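Side-chain contacts in arginase, mitochondrial (Medicago truncatula, PDB 6VSS), which hydrolyses L-arginine to urea and L-ornithine with two manganese ions per subunit, and also converts agmatine to putrescine and urea: residues E52-R55 with S56-G59; V166-A169 with V170-L174. One frame throughout, in Å; residues are numbered along the deposited sequence.

Contact 1 of 2, residues E52-R55 with S56-G59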
# COMPACT_ATOMS: atom_id res chain seq x y z
N GLU B 52 -39.13 12.25 -16.68
CA GLU B 52 -40.29 12.99 -16.12
C GLU B 52 -39.76 14.04 -15.17
O GLU B 52 -40.23 15.15 -15.21
CB GLU B 52 -41.20 12.04 -15.34
CG GLU B 52 -42.05 11.13 -16.21
CD GLU B 52 -42.91 10.11 -15.47
OE1 GLU B 52 -43.41 9.17 -16.14
OE2 GLU B 52 -43.11 10.27 -14.23
N LEU B 53 -38.80 13.66 -14.32
CA LEU B 53 -38.24 14.62 -13.36
C LEU B 53 -37.73 15.83 -14.14
O LEU B 53 -38.18 16.96 -13.89
CB LEU B 53 -37.14 13.94 -12.54
CG LEU B 53 -36.39 14.89 -11.63
CD1 LEU B 53 -37.37 15.72 -10.82
CD2 LEU B 53 -35.46 14.13 -10.71
N MET B 54 -36.85 15.61 -15.10
CA MET B 54 -36.27 16.76 -15.83
C MET B 54 -37.39 17.50 -16.56
O MET B 54 -37.38 18.74 -16.50
CB MET B 54 -35.23 16.31 -16.84
CG MET B 54 -34.17 15.45 -16.23
SD MET B 54 -33.50 16.01 -14.67
CE MET B 54 -32.85 14.44 -14.11
N ARG B 55 -38.29 16.77 -17.23
CA ARG B 55 -39.38 17.39 -18.03
C ARG B 55 -40.30 18.17 -17.07
O ARG B 55 -40.99 19.12 -17.52
CB ARG B 55 -40.15 16.38 -18.88
CG ARG B 55 -39.49 16.12 -20.22
CD ARG B 55 -40.27 15.23 -21.16
NE ARG B 55 -40.93 14.11 -20.51
CZ ARG B 55 -40.38 12.93 -20.24
NH1 ARG B 55 -39.10 12.70 -20.48
NH2 ARG B 55 -41.09 11.98 -19.67
N SER B 56 -40.31 17.86 -15.78
CA SER B 56 -41.18 18.66 -14.90
C SER B 56 -40.40 19.82 -14.27
O SER B 56 -41.02 20.87 -14.00
CB SER B 56 -41.90 17.78 -13.97
OG SER B 56 -41.00 17.13 -13.16
N LEU B 57 -39.07 19.73 -14.13
CA LEU B 57 -38.29 20.91 -13.67
C LEU B 57 -38.27 22.01 -14.73
O LEU B 57 -38.18 23.18 -14.35
CB LEU B 57 -36.86 20.45 -13.40
CG LEU B 57 -36.73 19.49 -12.22
CD1 LEU B 57 -35.29 19.04 -12.11
CD2 LEU B 57 -37.23 20.15 -10.95
N GLY B 58 -38.32 21.65 -16.01
CA GLY B 58 -38.11 22.54 -17.17
C GLY B 58 -36.74 23.21 -17.19
O GLY B 58 -35.91 22.94 -16.28
N GLY B 59 -36.54 24.08 -18.19
CA GLY B 59 -35.33 24.90 -18.43
C GLY B 59 -34.13 24.03 -18.78
O GLY B 59 -33.05 24.25 -18.23
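Leu53 and Leu57 meet one turn apart at the C-terminal end of the long helix 25-57, where Gly58 is the first residue to leave helical phi/psi, with positive phi. The two leucine side chains run at a slant to each other: CD1 of Leu53 lies 4.1 Å from CG of Leu57 and equally far from its CD1. With chi1 at 173°, Leu53 sets CG trans to its own nitrogen and beside its carbonyl carbon, which turns its branch end back to the following turn although its CB starts off in the other direction. Met54 joins this apolar side more loosely, its SD 4.4 Å from CD1 of Leu57; the buried Met54 side chain also touches Pro110, Arg111 and Pro150.

Ser56 lies along the same last turn. Its chi1 of 62° places OG between the backbone nitrogen and the carbonyl carbon, folded back over the preceding turn, 2.9 Å from Leu53 O and 3.0 Å from Glu52 O; the single proton could serve either oxygen. Leu53 O is gripped by two backbone donors: Leu57 N nearly in line with the carbonyl, and Ser56 N from above its plane, 65° out.

The charged ends turn elsewhere. Glu52 forms a salt bridge with Lys30 of a second subunit, linking the helix end to a neighbouring subunit of the hexamer, and Arg55 reaches Glu148 and the carbonyl of Asp149. The guanidinium of Arg55 passes one face over Glu52 CA, which is offset toward its rim. The final helical bond runs from Gly58 N to Met54 O, 3.1 Å.

Contact 2 of 2, residues V166-A169 with V170-L174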
# COMPACT_ATOMS: atom_id res chain seq x y z
N VAL B 166 -22.62 0.87 -27.68
CA VAL B 166 -23.12 2.22 -27.30
C VAL B 166 -23.18 3.08 -28.57
O VAL B 166 -24.21 3.69 -28.84
CB VAL B 166 -22.25 2.88 -26.23
CG1 VAL B 166 -22.78 4.23 -25.83
CG2 VAL B 166 -22.08 1.96 -25.05
N VAL B 167 -22.10 3.13 -29.34
CA VAL B 167 -22.04 4.08 -30.47
C VAL B 167 -22.98 3.57 -31.58
O VAL B 167 -23.64 4.40 -32.21
CB VAL B 167 -20.60 4.29 -30.91
CG1 VAL B 167 -20.52 4.88 -32.29
CG2 VAL B 167 -19.85 5.14 -29.87
N ARG B 168 -23.12 2.26 -31.74
CA ARG B 168 -24.07 1.68 -32.72
C ARG B 168 -25.48 2.18 -32.39
O ARG B 168 -26.29 2.53 -33.32
CB ARG B 168 -24.02 0.15 -32.70
CG ARG B 168 -25.14 -0.48 -33.51
CD ARG B 168 -25.12 -2.00 -33.44
NE ARG B 168 -25.25 -2.55 -32.10
CZ ARG B 168 -24.99 -3.81 -31.78
NH1 ARG B 168 -24.59 -4.65 -32.72
NH2 ARG B 168 -25.13 -4.26 -30.55
N ALA B 169 -25.82 2.12 -31.10
CA ALA B 169 -27.15 2.47 -30.56
C ALA B 169 -27.38 3.97 -30.75
O ALA B 169 -28.51 4.34 -31.19
CB ALA B 169 -27.22 2.09 -29.13
N VAL B 170 -26.37 4.81 -30.48
CA VAL B 170 -26.51 6.28 -30.67
C VAL B 170 -26.80 6.60 -32.14
O VAL B 170 -27.74 7.34 -32.42
CB VAL B 170 -25.28 7.03 -30.18
CG1 VAL B 170 -25.39 8.47 -30.57
CG2 VAL B 170 -25.08 6.89 -28.67
N SER B 171 -26.00 6.05 -33.04
CA SER B 171 -26.04 6.26 -34.50
C SER B 171 -27.36 5.76 -35.07
O SER B 171 -27.88 6.42 -35.98
CB SER B 171 -24.91 5.55 -35.18
OG SER B 171 -24.94 5.76 -36.59
N GLU B 172 -27.80 4.59 -34.64
CA GLU B 172 -29.01 3.95 -35.19
C GLU B 172 -30.19 4.78 -34.69
O GLU B 172 -31.08 5.07 -35.51
CB GLU B 172 -29.15 2.50 -34.72
CG GLU B 172 -28.29 1.52 -35.46
CD GLU B 172 -28.33 0.15 -34.84
OE1 GLU B 172 -28.90 -0.00 -33.75
OE2 GLU B 172 -27.81 -0.79 -35.47
N LYS B 173 -30.18 5.19 -33.42
CA LYS B 173 -31.29 6.01 -32.91
C LYS B 173 -31.26 7.40 -33.56
O LYS B 173 -32.34 7.92 -33.84
CB LYS B 173 -31.34 6.08 -31.38
CG LYS B 173 -32.44 7.02 -30.85
CD LYS B 173 -33.47 6.38 -29.95
CE LYS B 173 -34.48 5.59 -30.74
NZ LYS B 173 -34.99 4.43 -29.98
N LEU B 174 -30.09 8.01 -33.82
CA LEU B 174 -30.09 9.39 -34.38
C LEU B 174 -30.42 9.32 -35.86
O LEU B 174 -30.86 10.35 -36.38
CB LEU B 174 -28.76 10.10 -34.12
CG LEU B 174 -28.51 10.48 -32.66
CD1 LEU B 174 -27.31 11.40 -32.50
CD2 LEU B 174 -29.73 11.14 -32.06
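Arg168 and Glu172, an i/i+4 pair on helix 163-174, lie side by side and point the same way, with their guanidinium and carboxylate planes only 17° apart. The touch is made by the aliphatic stem of the arginine: its CG is 3.3 Å from Glu172 OE2 and its CD 3.6 Å from the same oxygen. The charged groups do not form a salt bridge, because OE2 stands well out of the guanidinium plane, 4.6 Å from Arg168 NE; any attraction is probably a general electrostatic one. Glu172 also folds back on the backbone, where chi1 of -79° keeps CG beside its own nitrogen and 3.1 Å from Arg168 O.

Outside partners fix both polar ends: Ser139 OG bonds Arg168 NH2, and Lys143 forms a salt bridge with Glu172 OE1. Beneath them run regular i to i+4 bonds, including Ser171 N to Val167 O (3.0 Å, N-H...O angle 169°), while Ser171 OG is bonded to Gly176 O.

Ala169 and Arg168 rest on helix 131-146, and Lys173 pairs with Asp147 just beyond it. As a helix packed on the parallel sheet of the arginase alpha/beta fold, 163-174 sets Val166 and Val167 on Tyr265 of strand 264-269 and Val170 on Val306 of strand 305-311.

From the N terminus, the chain first runs the long helix 25-57, whose C-terminal end, with the two glycines that follow, is contact 1, then enters the sheet at strand 63-69. Strand 151-157 later leads into helix 163-174, most of which, from residue 166 on, is contact 2. Each contact is one continuous stretch, contact 2 wholly within a helix and contact 1 running from a helix into the loop after it, so neither closes a long loop; they follow in series, without nesting or crossing. The centres of contact 1 and contact 2 are about 24 Å apart. Contact 1 ties the peripheral helix end to loops around Pro110 and Pro150 and to a second subunit, whereas contact 2 joins helix 131-146 to the central parallel beta sheet.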